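PDB 2DXQ: acetyltransferase from Agrobacterium tumefaciens, which probably transfers an acetyl group from acetyl-coenzyme A to a substrate not yet identified, as other members of the GNAT family do. Local coordinates for residues L8-P13 with G50-V55; D15-L20 with L33-A38; L20-V25 with V63-L68; R79-I84 with C115-L120; Y98-V103 with E134-V139. All coordinates share one frame; numbering follows the deposited sequence.

Interaction 1. Residues L8-P13 with G50-V55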
# COMPACT_ATOMS: atom_id res chain seq x y z
N LEU A 8 9.20 -21.50 -5.50
CA LEU A 8 8.53 -20.28 -5.06
C LEU A 8 9.25 -19.90 -3.77
O LEU A 8 9.36 -20.73 -2.86
CB LEU A 8 7.07 -20.61 -4.78
CG LEU A 8 6.20 -19.59 -4.05
CD1 LEU A 8 5.80 -18.48 -4.98
CD2 LEU A 8 4.96 -20.30 -3.52
N ARG A 9 9.72 -18.66 -3.68
CA ARG A 9 10.46 -18.20 -2.51
C ARG A 9 10.48 -16.68 -2.46
O ARG A 9 10.13 -16.02 -3.44
CB ARG A 9 11.89 -18.73 -2.54
CG ARG A 9 12.62 -18.44 -3.83
CD ARG A 9 14.07 -18.95 -3.77
NE ARG A 9 14.77 -18.69 -5.02
CZ ARG A 9 15.29 -17.51 -5.35
NH1 ARG A 9 15.17 -16.47 -4.53
NH2 ARG A 9 15.92 -17.37 -6.51
N ALA A 10 10.91 -16.14 -1.33
CA ALA A 10 11.22 -14.72 -1.23
C ALA A 10 12.50 -14.46 -2.01
O ALA A 10 13.40 -15.32 -2.07
CB ALA A 10 11.39 -14.30 0.23
N ALA A 11 12.57 -13.28 -2.61
CA ALA A 11 13.78 -12.82 -3.29
C ALA A 11 14.85 -12.47 -2.27
O ALA A 11 14.55 -12.13 -1.11
CB ALA A 11 13.48 -11.61 -4.17
N GLY A 12 16.10 -12.54 -2.71
CA GLY A 12 17.25 -12.17 -1.88
C GLY A 12 18.34 -11.59 -2.76
O GLY A 12 18.10 -11.33 -3.94
N PRO A 13 19.55 -11.41 -2.19
CA PRO A 13 20.67 -10.71 -2.84
C PRO A 13 20.83 -10.99 -4.35
O PRO A 13 20.64 -10.09 -5.18
CB PRO A 13 21.89 -11.24 -2.06
CG PRO A 13 21.36 -11.43 -0.68
CD PRO A 13 19.92 -11.90 -0.85
N GLY A 50 8.15 -5.75 6.95
CA GLY A 50 6.85 -6.11 6.38
C GLY A 50 6.77 -6.15 4.86
O GLY A 50 5.71 -6.44 4.31
N LEU A 51 7.89 -5.90 4.19
CA LEU A 51 7.95 -6.00 2.72
C LEU A 51 8.64 -7.30 2.32
O LEU A 51 9.74 -7.58 2.80
CB LEU A 51 8.73 -4.81 2.16
CG LEU A 51 8.85 -4.63 0.63
CD1 LEU A 51 9.16 -3.17 0.31
CD2 LEU A 51 9.88 -5.56 -0.03
N THR A 52 8.01 -8.06 1.43
CA THR A 52 8.63 -9.25 0.87
C THR A 52 8.38 -9.28 -0.63
O THR A 52 7.24 -9.12 -1.05
CB THR A 52 8.10 -10.56 1.50
OG1 THR A 52 8.23 -10.52 2.93
CG2 THR A 52 8.89 -11.75 0.95
N ILE A 53 9.44 -9.45 -1.42
CA ILE A 53 9.29 -9.66 -2.85
C ILE A 53 9.30 -11.18 -3.04
O ILE A 53 10.26 -11.84 -2.64
CB ILE A 53 10.47 -9.06 -3.67
CG1 ILE A 53 10.65 -7.56 -3.43
CG2 ILE A 53 10.27 -9.36 -5.18
CD1 ILE A 53 12.01 -6.99 -3.96
N PHE A 54 8.24 -11.73 -3.64
CA PHE A 54 8.19 -13.16 -3.91
C PHE A 54 8.46 -13.41 -5.38
O PHE A 54 8.07 -12.60 -6.21
CB PHE A 54 6.82 -13.72 -3.54
CG PHE A 54 6.58 -13.75 -2.07
CD1 PHE A 54 7.29 -14.66 -1.27
CD2 PHE A 54 5.69 -12.87 -1.48
CE1 PHE A 54 7.08 -14.69 0.13
CE2 PHE A 54 5.48 -12.89 -0.10
CZ PHE A 54 6.16 -13.80 0.70
N VAL A 55 9.15 -14.51 -5.69
CA VAL A 55 9.39 -14.94 -7.06
C VAL A 55 8.97 -16.40 -7.27
O VAL A 55 9.13 -17.22 -6.37
CB VAL A 55 10.88 -14.78 -7.51
CG1 VAL A 55 11.23 -13.31 -7.72
CG2 VAL A 55 11.86 -15.42 -6.50
O HOH W 1 12.11 -9.84 -0.26
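Over one face of the Arg9 guanidinium lies the CG2 methyl of Val55, 4.0 Å from NH1 and offset toward the rim, while Ala10 O sits near the guanidinium plane and accepts from NH1. The Phe54 ring has Arg9 O at its edge, and Thr52 CG2 packs over one face, toward the rim. Arg9 and Val55 form an antiparallel hydrogen-bonded pair between edge strand 6-10 and strand 51-58: Val55 N donates to Arg9 O over 2.9 Å, nearly straight, and Arg9 N to Val55 O. Arg9 CG sits between the backbone N and the carbonyl carbon (chi1 52°), and the chain runs extended to NE, alongside Val55. Ala10 and Phe54 form the next, non-hydrogen-bonded pair; Ala10 CB instead meets Thr52 CG2, 3.6 Å away. Beyond it, Ala11 N binds Ile53 O at 2.7 Å, and a water accepts from Ile53 N. A salt bridge with Asp15, next to helix 16-26, answers the guanidinium charge; with the backbone bonds it ties the first strand to sheet and helix.

Interaction 2. Residues D15-L20 with L33-A38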
# COMPACT_ATOMS: atom_id res chain seq x y z
N ASP A 15 19.09 -12.14 -6.60
CA ASP A 15 17.90 -12.12 -7.46
C ASP A 15 17.71 -10.83 -8.24
O ASP A 15 16.83 -10.73 -9.08
CB ASP A 15 16.65 -12.42 -6.63
CG ASP A 15 16.61 -13.87 -6.16
OD1 ASP A 15 16.95 -14.75 -6.97
OD2 ASP A 15 16.26 -14.11 -5.00
N LEU A 16 18.54 -9.83 -7.95
CA LEU A 16 18.33 -8.52 -8.54
C LEU A 16 18.32 -8.48 -10.07
O LEU A 16 17.39 -7.89 -10.64
CB LEU A 16 19.28 -7.47 -7.91
CG LEU A 16 19.05 -6.01 -8.31
CD1 LEU A 16 17.58 -5.59 -8.15
CD2 LEU A 16 19.99 -5.10 -7.49
N PRO A 17 19.33 -9.09 -10.75
CA PRO A 17 19.27 -9.10 -12.22
C PRO A 17 17.96 -9.66 -12.78
O PRO A 17 17.35 -9.06 -13.67
CB PRO A 17 20.47 -9.99 -12.61
CG PRO A 17 21.42 -9.82 -11.50
CD PRO A 17 20.56 -9.75 -10.26
N GLY A 18 17.52 -10.80 -12.23
CA GLY A 18 16.28 -11.45 -12.68
C GLY A 18 15.03 -10.63 -12.43
O GLY A 18 14.14 -10.57 -13.28
N LEU A 19 14.97 -9.98 -11.27
CA LEU A 19 13.87 -9.07 -10.93
C LEU A 19 13.83 -7.87 -11.87
O LEU A 19 12.77 -7.47 -12.33
CB LEU A 19 14.02 -8.57 -9.50
CG LEU A 19 13.53 -9.52 -8.42
CD1 LEU A 19 13.95 -8.97 -7.05
CD2 LEU A 19 12.02 -9.69 -8.52
N LEU A 20 15.00 -7.31 -12.17
CA LEU A 20 15.02 -6.18 -13.09
C LEU A 20 14.49 -6.57 -14.48
O LEU A 20 13.76 -5.80 -15.12
CB LEU A 20 16.43 -5.56 -13.17
CG LEU A 20 16.94 -4.85 -11.90
CD1 LEU A 20 18.41 -4.47 -12.05
CD2 LEU A 20 16.10 -3.56 -11.66
N LEU A 33 17.52 -0.13 -15.64
CA LEU A 33 18.43 0.04 -14.51
C LEU A 33 19.40 -1.13 -14.47
O LEU A 33 19.00 -2.28 -14.66
CB LEU A 33 17.67 0.05 -13.19
CG LEU A 33 16.71 1.21 -12.92
CD1 LEU A 33 16.09 1.01 -11.56
CD2 LEU A 33 17.44 2.54 -12.98
N THR A 34 20.68 -0.84 -14.22
CA THR A 34 21.64 -1.91 -14.02
C THR A 34 21.53 -2.42 -12.58
O THR A 34 20.94 -1.77 -11.71
CB THR A 34 23.07 -1.40 -14.26
OG1 THR A 34 23.39 -0.42 -13.26
CG2 THR A 34 23.16 -0.78 -15.64
N THR A 35 22.09 -3.60 -12.34
CA THR A 35 22.15 -4.15 -11.00
C THR A 35 22.84 -3.15 -10.05
O THR A 35 22.43 -2.98 -8.90
CB THR A 35 22.87 -5.53 -11.05
OG1 THR A 35 22.11 -6.40 -11.91
CG2 THR A 35 22.93 -6.15 -9.69
N GLN A 36 23.86 -2.46 -10.56
CA GLN A 36 24.57 -1.47 -9.75
C GLN A 36 23.68 -0.28 -9.37
O GLN A 36 23.64 0.11 -8.21
CB GLN A 36 25.85 -0.98 -10.46
CG GLN A 36 26.96 -2.03 -10.50
CD GLN A 36 26.66 -3.16 -11.46
OE1 GLN A 36 26.01 -2.95 -12.49
NE2 GLN A 36 27.12 -4.38 -11.13
N GLU A 37 22.98 0.26 -10.36
CA GLU A 37 22.05 1.40 -10.15
C GLU A 37 20.93 1.04 -9.19
O GLU A 37 20.44 1.89 -8.44
CB GLU A 37 21.44 1.85 -11.48
CG GLU A 37 22.42 2.65 -12.36
CD GLU A 37 21.91 2.89 -13.76
OE1 GLU A 37 21.07 2.09 -14.26
OE2 GLU A 37 22.38 3.86 -14.40
N ALA A 38 20.52 -0.23 -9.22
CA ALA A 38 19.37 -0.68 -8.45
C ALA A 38 19.73 -1.20 -7.06
O ALA A 38 18.84 -1.45 -6.26
CB ALA A 38 18.56 -1.74 -9.26
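Leu16 and Leu20, one turn apart on helix 16-26, pack against the first turn of helix 35-47, joining the two helices that lie between the first and second strands of this GNAT fold. The contact is apolar and rests mainly on the leucine methyls. Leu16 CG stands anti to its backbone N (chi1 -173°), and the CD2 branch reaches Thr35 O at 3.5 Å and Thr35 CG2 at 3.8 Å; the side chains of Leu16 and Thr35 slide past each other in opposite directions. Leu20 divides its two branches: CD1 lies against the carbonyl oxygens of Leu33 and Thr34, CD2 against Leu33 CB, and both methyls approach Ala38 CB. Leu74 of the second subunit packs on Leu16, Leu33 and Ala38, which places the contact beside the dimer interface.

Hydrogen bonds organise the 33-38 segment itself, while Asp15 bonds to Arg9. Thr34 is the N-cap of the second helix and forms a capping box with Glu37: Glu37 N donates to Thr34 OG1 at 3.0 Å, and Thr34 N returns a bond to Glu37 OE1, also 3.0 Å, on the anti side and 28° out of the carboxylate plane. This reciprocal pair caps the turn that carries Thr35 and Ala38, which the leucines touch. At the outer margin the Pro17 ring crosses Thr35 obliquely, its CG 3.5 Å from Thr35 OG1.

Interaction 3. Residues L20-V25 with V63-L68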
# COMPACT_ATOMS: atom_id res chain seq x y z
N LEU A 20 15.00 -7.31 -12.17
CA LEU A 20 15.02 -6.18 -13.09
C LEU A 20 14.49 -6.57 -14.48
O LEU A 20 13.76 -5.80 -15.12
CB LEU A 20 16.43 -5.56 -13.17
CG LEU A 20 16.94 -4.85 -11.90
CD1 LEU A 20 18.41 -4.47 -12.05
CD2 LEU A 20 16.10 -3.56 -11.66
N GLU A 21 14.82 -7.77 -14.94
CA GLU A 21 14.27 -8.25 -16.22
C GLU A 21 12.75 -8.34 -16.20
O GLU A 21 12.08 -7.95 -17.17
CB GLU A 21 14.91 -9.59 -16.60
CG GLU A 21 16.42 -9.48 -16.79
CD GLU A 21 17.06 -10.72 -17.37
OE1 GLU A 21 16.34 -11.68 -17.71
OE2 GLU A 21 18.31 -10.72 -17.50
N LEU A 22 12.20 -8.82 -15.09
CA LEU A 22 10.74 -8.88 -14.94
C LEU A 22 10.13 -7.48 -14.95
O LEU A 22 9.12 -7.25 -15.60
CB LEU A 22 10.36 -9.63 -13.66
CG LEU A 22 10.60 -11.14 -13.68
CD1 LEU A 22 10.35 -11.74 -12.30
CD2 LEU A 22 9.67 -11.81 -14.72
N TYR A 23 10.74 -6.54 -14.24
CA TYR A 23 10.19 -5.19 -14.17
C TYR A 23 10.32 -4.45 -15.50
O TYR A 23 9.54 -3.56 -15.80
CB TYR A 23 10.83 -4.41 -13.03
CG TYR A 23 10.54 -4.96 -11.64
CD1 TYR A 23 9.30 -5.53 -11.33
CD2 TYR A 23 11.49 -4.87 -10.64
CE1 TYR A 23 9.04 -6.01 -10.06
CE2 TYR A 23 11.24 -5.33 -9.36
CZ TYR A 23 10.02 -5.91 -9.08
OH TYR A 23 9.77 -6.36 -7.81
N GLN A 24 11.28 -4.85 -16.33
CA GLN A 24 11.37 -4.35 -17.70
C GLN A 24 10.23 -4.88 -18.57
O GLN A 24 9.72 -4.17 -19.45
CB GLN A 24 12.76 -4.64 -18.28
CG GLN A 24 13.80 -3.70 -17.64
CD GLN A 24 15.22 -4.23 -17.59
OE1 GLN A 24 15.60 -5.10 -18.38
NE2 GLN A 24 16.03 -3.68 -16.66
N VAL A 25 9.82 -6.12 -18.32
CA VAL A 25 8.61 -6.68 -18.96
C VAL A 25 7.36 -5.93 -18.54
O VAL A 25 6.51 -5.57 -19.39
CB VAL A 25 8.45 -8.21 -18.66
CG1 VAL A 25 7.08 -8.73 -19.12
CG2 VAL A 25 9.59 -8.99 -19.32
N VAL A 63 10.39 -16.15 -13.04
CA VAL A 63 9.43 -16.07 -14.15
C VAL A 63 8.14 -15.34 -13.77
O VAL A 63 7.32 -15.05 -14.63
CB VAL A 63 9.08 -17.47 -14.72
CG1 VAL A 63 10.28 -18.05 -15.48
CG2 VAL A 63 8.65 -18.43 -13.61
N ALA A 64 7.95 -15.10 -12.47
CA ALA A 64 6.86 -14.23 -12.00
C ALA A 64 7.27 -13.61 -10.68
O ALA A 64 8.13 -14.15 -9.98
CB ALA A 64 5.55 -14.99 -11.83
N THR A 65 6.63 -12.50 -10.34
CA THR A 65 6.92 -11.85 -9.06
C THR A 65 5.70 -11.08 -8.59
O THR A 65 4.82 -10.71 -9.38
CB THR A 65 8.16 -10.91 -9.17
OG1 THR A 65 8.48 -10.37 -7.87
CG2 THR A 65 7.89 -9.76 -10.11
N ALA A 66 5.63 -10.90 -7.27
CA ALA A 66 4.66 -10.01 -6.62
C ALA A 66 5.31 -9.53 -5.34
O ALA A 66 6.01 -10.30 -4.67
CB ALA A 66 3.38 -10.76 -6.31
N THR A 67 5.04 -8.27 -4.97
CA THR A 67 5.59 -7.72 -3.74
C THR A 67 4.47 -7.55 -2.72
O THR A 67 3.42 -6.98 -3.03
CB THR A 67 6.26 -6.36 -4.01
OG1 THR A 67 7.32 -6.53 -4.98
CG2 THR A 67 6.81 -5.74 -2.70
N LEU A 68 4.71 -8.06 -1.52
CA LEU A 68 3.76 -7.96 -0.43
C LEU A 68 4.21 -6.87 0.53
O LEU A 68 5.37 -6.84 0.92
CB LEU A 68 3.67 -9.29 0.32
CG LEU A 68 2.77 -9.34 1.55
CD1 LEU A 68 1.29 -9.08 1.18
CD2 LEU A 68 2.95 -10.72 2.20
O HOH W 2 7.41 -7.76 -7.41
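Leu22 and Tyr23 of helix 16-26 rest on Thr65 and Thr67 of strand 61-71, an alpha-on-beta packing across one face of the central GNAT sheet, with segments 20-25 and 63-68 at 85°. Leu22 CD1 meets Thr65 CG2 at 3.8 Å, and its CD2 lies over the backbone of Val63, where a classic beta bulge pairs Val63 and Ala64 with Ala56. In Thr65, OG1 is anti to the backbone N (chi1 -175°), placing CG2 between N and the carbonyl carbon. That methyl touches both Leu22 CD1 and Tyr23 CE1, while OG1 bonds to Phe54 O in the adjacent strand. Tyr23 CG is anti to its carbonyl carbon (chi1 -65°), and the side chain crosses Thr65 and Thr67 at about a right angle. Its OH is 3.7 Å from Thr67 OG1, and a water in the plane of the Tyr23 ring bridges them: 2.8 Å from Tyr23 OH, 2.7 Å from Thr67 OG1, and donating to Thr65 OG1 over 2.9 Å.

Interaction 4. Residues R79-I84 with C115-L120. With PO4 (phosphate ion), chain D.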
# COMPACT_ATOMS: atom_id res chain seq x y z
N ARG A 79 -5.31 -4.97 13.85
CA ARG A 79 -4.81 -5.98 12.92
C ARG A 79 -4.19 -5.33 11.71
O ARG A 79 -4.73 -4.33 11.21
CB ARG A 79 -5.93 -6.90 12.50
CG ARG A 79 -6.37 -7.85 13.60
CD ARG A 79 -7.50 -8.68 13.12
NE ARG A 79 -7.08 -9.73 12.21
CZ ARG A 79 -7.92 -10.52 11.55
NH1 ARG A 79 -9.23 -10.37 11.73
NH2 ARG A 79 -7.47 -11.47 10.73
N PRO A 80 -3.06 -5.87 11.22
CA PRO A 80 -2.40 -5.24 10.09
C PRO A 80 -3.23 -5.40 8.81
O PRO A 80 -4.19 -6.18 8.77
CB PRO A 80 -1.06 -6.00 9.99
CG PRO A 80 -1.37 -7.36 10.58
CD PRO A 80 -2.33 -7.07 11.70
N TYR A 81 -2.89 -4.64 7.78
CA TYR A 81 -3.48 -4.88 6.47
C TYR A 81 -2.33 -4.94 5.47
O TYR A 81 -1.19 -4.58 5.79
CB TYR A 81 -4.51 -3.81 6.09
CG TYR A 81 -3.95 -2.41 6.17
CD1 TYR A 81 -4.11 -1.66 7.33
CD2 TYR A 81 -3.27 -1.85 5.09
CE1 TYR A 81 -3.58 -0.38 7.43
CE2 TYR A 81 -2.73 -0.57 5.18
CZ TYR A 81 -2.89 0.16 6.36
OH TYR A 81 -2.37 1.43 6.43
N ALA A 82 -2.63 -5.35 4.25
CA ALA A 82 -1.56 -5.52 3.28
C ALA A 82 -1.95 -5.01 1.92
O ALA A 82 -3.14 -4.97 1.58
CB ALA A 82 -1.17 -6.99 3.19
N PHE A 83 -0.94 -4.63 1.14
CA PHE A 83 -1.10 -4.39 -0.30
C PHE A 83 -0.24 -5.37 -1.06
O PHE A 83 0.81 -5.82 -0.57
CB PHE A 83 -0.59 -3.00 -0.67
CG PHE A 83 -1.38 -1.88 -0.07
CD1 PHE A 83 -2.51 -1.39 -0.70
CD2 PHE A 83 -0.96 -1.29 1.12
CE1 PHE A 83 -3.24 -0.34 -0.15
CE2 PHE A 83 -1.67 -0.23 1.68
CZ PHE A 83 -2.81 0.25 1.04
N ILE A 84 -0.65 -5.66 -2.29
CA ILE A 84 0.22 -6.39 -3.22
C ILE A 84 0.52 -5.52 -4.43
O ILE A 84 -0.39 -4.90 -5.00
CB ILE A 84 -0.40 -7.75 -3.62
CG1 ILE A 84 -0.39 -8.69 -2.41
CG2 ILE A 84 0.38 -8.39 -4.79
CD1 ILE A 84 -1.09 -10.02 -2.66
N CYS A 115 -3.24 -10.36 8.79
CA CYS A 115 -3.85 -9.23 8.08
C CYS A 115 -5.35 -9.46 7.90
O CYS A 115 -5.78 -10.55 7.50
CB CYS A 115 -3.19 -9.01 6.70
SG CYS A 115 -1.53 -8.40 6.76
N TYR A 116 -6.16 -8.45 8.17
CA TYR A 116 -7.60 -8.61 7.99
C TYR A 116 -8.06 -8.46 6.54
O TYR A 116 -9.12 -8.94 6.15
CB TYR A 116 -8.40 -7.71 8.94
CG TYR A 116 -8.45 -6.25 8.59
CD1 TYR A 116 -7.48 -5.37 9.07
CD2 TYR A 116 -9.49 -5.73 7.82
CE1 TYR A 116 -7.54 -4.01 8.78
CE2 TYR A 116 -9.54 -4.38 7.52
CZ TYR A 116 -8.57 -3.53 8.00
OH TYR A 116 -8.63 -2.17 7.72
N LYS A 117 -7.25 -7.76 5.75
CA LYS A 117 -7.55 -7.59 4.33
C LYS A 117 -6.25 -7.47 3.54
O LYS A 117 -5.20 -7.11 4.09
CB LYS A 117 -8.43 -6.36 4.10
CG LYS A 117 -7.72 -5.05 4.36
CD LYS A 117 -8.63 -3.84 4.10
CE LYS A 117 -7.97 -2.60 4.67
NZ LYS A 117 -8.75 -1.35 4.33
N VAL A 118 -6.33 -7.81 2.26
CA VAL A 118 -5.24 -7.58 1.32
C VAL A 118 -5.82 -6.79 0.15
O VAL A 118 -6.84 -7.18 -0.39
CB VAL A 118 -4.63 -8.92 0.83
CG1 VAL A 118 -3.45 -8.64 -0.13
CG2 VAL A 118 -4.14 -9.75 2.01
N MSE A 119 -5.15 -5.71 -0.24
CA MSE A 119 -5.65 -4.83 -1.30
C MSE A 119 -4.71 -4.79 -2.49
O MSE A 119 -3.50 -4.99 -2.35
CB MSE A 119 -5.83 -3.41 -0.75
CG MSE A 119 -6.94 -3.31 0.28
SE MSE A 119 -6.87 -1.57 1.17
CE MSE A 119 -5.31 -1.89 2.25
N LEU A 120 -5.25 -4.46 -3.66
CA LEU A 120 -4.44 -4.34 -4.85
C LEU A 120 -5.11 -3.36 -5.78
O LEU A 120 -6.32 -3.38 -5.91
CB LEU A 120 -4.30 -5.72 -5.52
CG LEU A 120 -3.48 -5.74 -6.81
CD1 LEU A 120 -2.66 -7.03 -6.91
CD2 LEU A 120 -4.39 -5.57 -8.02
P PO4 D . -12.07 -1.58 5.92
O1 PO4 D . -11.46 -1.91 7.24
O2 PO4 D . -13.12 -2.58 5.55
O3 PO4 D . -12.68 -0.19 5.96
O4 PO4 D . -11.02 -1.59 4.84
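Met119 N donates to Ala82 O at 2.8 Å, and Ile84 N to Met119 O at 2.9 Å; Ala82 N to Lys117 O and Tyr116 N to Pro80 O extend the ladder toward the strand starts. A phosphate ion, probably from the crystallisation liquor, accepts from Tyr116 OH at 2.9 Å and from Lys117 NZ at a distance too short to be reliable. Arg76 and, from the second subunit, Arg148 also bind it.

These parallel strands, 81-88 and 117-122, are neighbours joined through helix 98-112 in a beta-alpha-beta unit, and the helix packs on the face carrying Ala82, Ile84 and Val118. There Ile84 CD1 meets Val118 CG1 at 3.7 Å, and Cys115 SG lies against Ala82 CB.

The other face carries Phe83 and Met119, a selenomethionine. With its chain bent at chi3 (-73°), Met119 CE comes over one face of the Phe83 ring, offset toward the rim and 3.8 Å from its centroid, a CH-pi contact; SE approaches obliquely as a Met-aromatic contact. The same methyl touches Tyr81 CD2 at 3.5 Å. Phe83 also stacks on Phe83 of the second subunit, and a strand of that subunit pairs antiparallel with Lys117 to Leu120, continuing the sheet across the interface. Ahead of the strands, Tyr116 CB sits over the centre of the Arg79 guanidinium, 3.9 Å from CZ, and Arg79 NE donates to Asn114 O.

Interaction 5. Residues Y98-V103 with E134-V139. With PO4 (phosphate ion), chain C; PO4 (phosphate ion), chain F.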
# COMPACT_ATOMS: atom_id res chain seq x y z
N TYR A 98 2.15 -19.25 -13.12
CA TYR A 98 3.20 -18.72 -12.23
C TYR A 98 2.76 -17.44 -11.53
O TYR A 98 3.06 -17.25 -10.36
CB TYR A 98 4.48 -18.43 -13.01
CG TYR A 98 5.20 -19.65 -13.55
CD1 TYR A 98 5.62 -20.68 -12.71
CD2 TYR A 98 5.52 -19.73 -14.91
CE1 TYR A 98 6.33 -21.79 -13.22
CE2 TYR A 98 6.22 -20.85 -15.42
CZ TYR A 98 6.61 -21.86 -14.57
OH TYR A 98 7.32 -22.94 -15.08
N GLY A 99 2.08 -16.56 -12.26
CA GLY A 99 1.48 -15.36 -11.63
C GLY A 99 0.49 -15.70 -10.52
O GLY A 99 0.55 -15.13 -9.42
N ARG A 100 -0.43 -16.62 -10.79
CA ARG A 100 -1.39 -17.04 -9.78
C ARG A 100 -0.67 -17.61 -8.55
O ARG A 100 -1.04 -17.31 -7.42
CB ARG A 100 -2.43 -18.03 -10.36
CG ARG A 100 -3.72 -18.22 -9.51
CD ARG A 100 -4.98 -18.45 -10.43
NE ARG A 100 -4.48 -19.07 -11.61
CZ ARG A 100 -4.61 -18.71 -12.87
NH1 ARG A 100 -5.37 -17.70 -13.34
NH2 ARG A 100 -3.97 -19.49 -13.69
N THR A 101 0.38 -18.41 -8.78
CA THR A 101 1.12 -19.00 -7.66
C THR A 101 1.69 -17.91 -6.76
O THR A 101 1.53 -17.95 -5.53
CB THR A 101 2.27 -19.91 -8.14
OG1 THR A 101 1.73 -20.95 -8.98
CG2 THR A 101 2.98 -20.54 -6.93
N VAL A 102 2.35 -16.93 -7.37
CA VAL A 102 3.02 -15.91 -6.58
C VAL A 102 2.04 -14.94 -5.87
O VAL A 102 2.25 -14.55 -4.71
CB VAL A 102 4.13 -15.23 -7.40
CG1 VAL A 102 3.57 -14.28 -8.45
CG2 VAL A 102 5.11 -14.53 -6.50
N VAL A 103 0.96 -14.60 -6.54
CA VAL A 103 -0.04 -13.69 -5.94
C VAL A 103 -0.76 -14.41 -4.81
O VAL A 103 -0.92 -13.86 -3.70
CB VAL A 103 -1.04 -13.14 -6.98
CG1 VAL A 103 -2.16 -12.34 -6.30
CG2 VAL A 103 -0.30 -12.28 -8.04
N GLU A 134 -9.30 -11.84 -9.97
CA GLU A 134 -10.44 -12.54 -9.39
C GLU A 134 -10.11 -14.02 -9.17
O GLU A 134 -10.49 -14.60 -8.16
CB GLU A 134 -11.69 -12.36 -10.25
CG GLU A 134 -12.20 -10.90 -10.20
CD GLU A 134 -13.31 -10.60 -11.18
OE1 GLU A 134 -13.49 -11.38 -12.14
OE2 GLU A 134 -13.98 -9.56 -11.00
N SER A 135 -9.37 -14.61 -10.10
CA SER A 135 -8.97 -16.02 -9.99
C SER A 135 -7.99 -16.26 -8.84
O SER A 135 -7.82 -17.41 -8.41
CB SER A 135 -8.39 -16.52 -11.32
OG SER A 135 -7.05 -16.09 -11.54
N CYS A 136 -7.37 -15.19 -8.34
CA CYS A 136 -6.48 -15.26 -7.18
C CYS A 136 -7.25 -15.13 -5.87
O CYS A 136 -6.66 -15.26 -4.78
CB CYS A 136 -5.40 -14.16 -7.24
SG CYS A 136 -4.24 -14.36 -8.59
N GLY A 137 -8.54 -14.86 -5.97
CA GLY A 137 -9.38 -14.70 -4.77
C GLY A 137 -9.79 -13.27 -4.47
O GLY A 137 -10.62 -13.03 -3.57
N PHE A 138 -9.23 -12.31 -5.21
CA PHE A 138 -9.63 -10.90 -5.04
C PHE A 138 -11.06 -10.65 -5.52
O PHE A 138 -11.53 -11.28 -6.48
CB PHE A 138 -8.72 -9.96 -5.82
CG PHE A 138 -7.37 -9.72 -5.19
CD1 PHE A 138 -7.25 -8.92 -4.05
CD2 PHE A 138 -6.23 -10.28 -5.75
CE1 PHE A 138 -5.99 -8.67 -3.46
CE2 PHE A 138 -4.96 -10.02 -5.17
CZ PHE A 138 -4.84 -9.24 -4.04
N VAL A 139 -11.75 -9.72 -4.86
CA VAL A 139 -13.04 -9.25 -5.33
C VAL A 139 -12.89 -7.79 -5.75
O VAL A 139 -12.19 -7.00 -5.08
CB VAL A 139 -14.10 -9.37 -4.21
CG1 VAL A 139 -15.46 -8.94 -4.72
CG2 VAL A 139 -14.14 -10.79 -3.68
P PO4 C . -0.49 -16.76 -14.96
O1 PO4 C . -0.75 -17.81 -16.01
O2 PO4 C . -1.45 -15.60 -15.30
O3 PO4 C . -0.86 -17.29 -13.60
O4 PO4 C . 0.90 -16.23 -15.02
P PO4 F . 3.19 -23.64 -11.89
O1 PO4 F . 3.55 -22.74 -10.72
O2 PO4 F . 3.30 -25.10 -11.50
O3 PO4 F . 1.79 -23.33 -12.35
O4 PO4 F . 4.11 -23.41 -13.06
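Val103 CG1, anti to the backbone N (chi1 173°), is the branch that meets both Cys136 and Phe138: it packs against Cys136 SG at 3.7 Å and reaches the edge of the Phe138 ring at CE2, the Val103 and Phe138 side chains crossing at about a right angle. One helical turn earlier, Arg100 CG also lies against Cys136 SG, 4.0 Å away, before its chain bends at chi2 and chi3. The guanidinium ends with Ser135 OG in its plane: NH1 donates to that oxygen over 2.9 Å at 175°, a nearly straight bond. Ser135 OG also bonds to Phe132 O, one turn back in its own helix.

At the start of helix 98-112 sits a phosphate ion, probably from the crystallisation liquor. Gly99 N donates to its O4 at 3.0 Å. Arg100 N donates to its O3 at 2.9 Å, and Gly97 N is a further donor to the ion. The same O3 lies over one face of the Arg100 guanidinium. Anion binding by amides here is consistent with the loop with which GNAT enzymes bind the pyrophosphate of acetyl-CoA.

Gly137, at positive phi (107°), closes helix 127-135 with a Schellman motif and turns the chain toward strand 139-148. The contact thus joins the first turns of helix 98-112 to the end of helix 127-135, with Val87 of strand 81-88 beside Val103 and Ile84 beside Phe138.

Interactions 1 and 4 pair strands of one sheet, and interaction 3 lays helix 16-26 on strand 61-71 between them. Interaction 2 joins that helix to helix 35-47, and interaction 5 joins helix 98-112 to the end of helix 127-135. Interaction 2 is nested within the loop closed by interaction 1; they meet where Arg9 NH1 and Asp15 OD2 lie 2.6 Å apart. Interactions 2 and 3 share Leu20. Interaction 5 approaches interactions 1 and 3 through Val102, whose CG2 is 3.5 Å from Phe54 CB, and interaction 4 through Phe138, with CE1 3.5 Å from Val118 O. The phosphate at Gly99 and Arg100 suggests a cofactor site beside interaction 5; interactions 2 and 4, centres about 27 Å apart, both touch the second subunit.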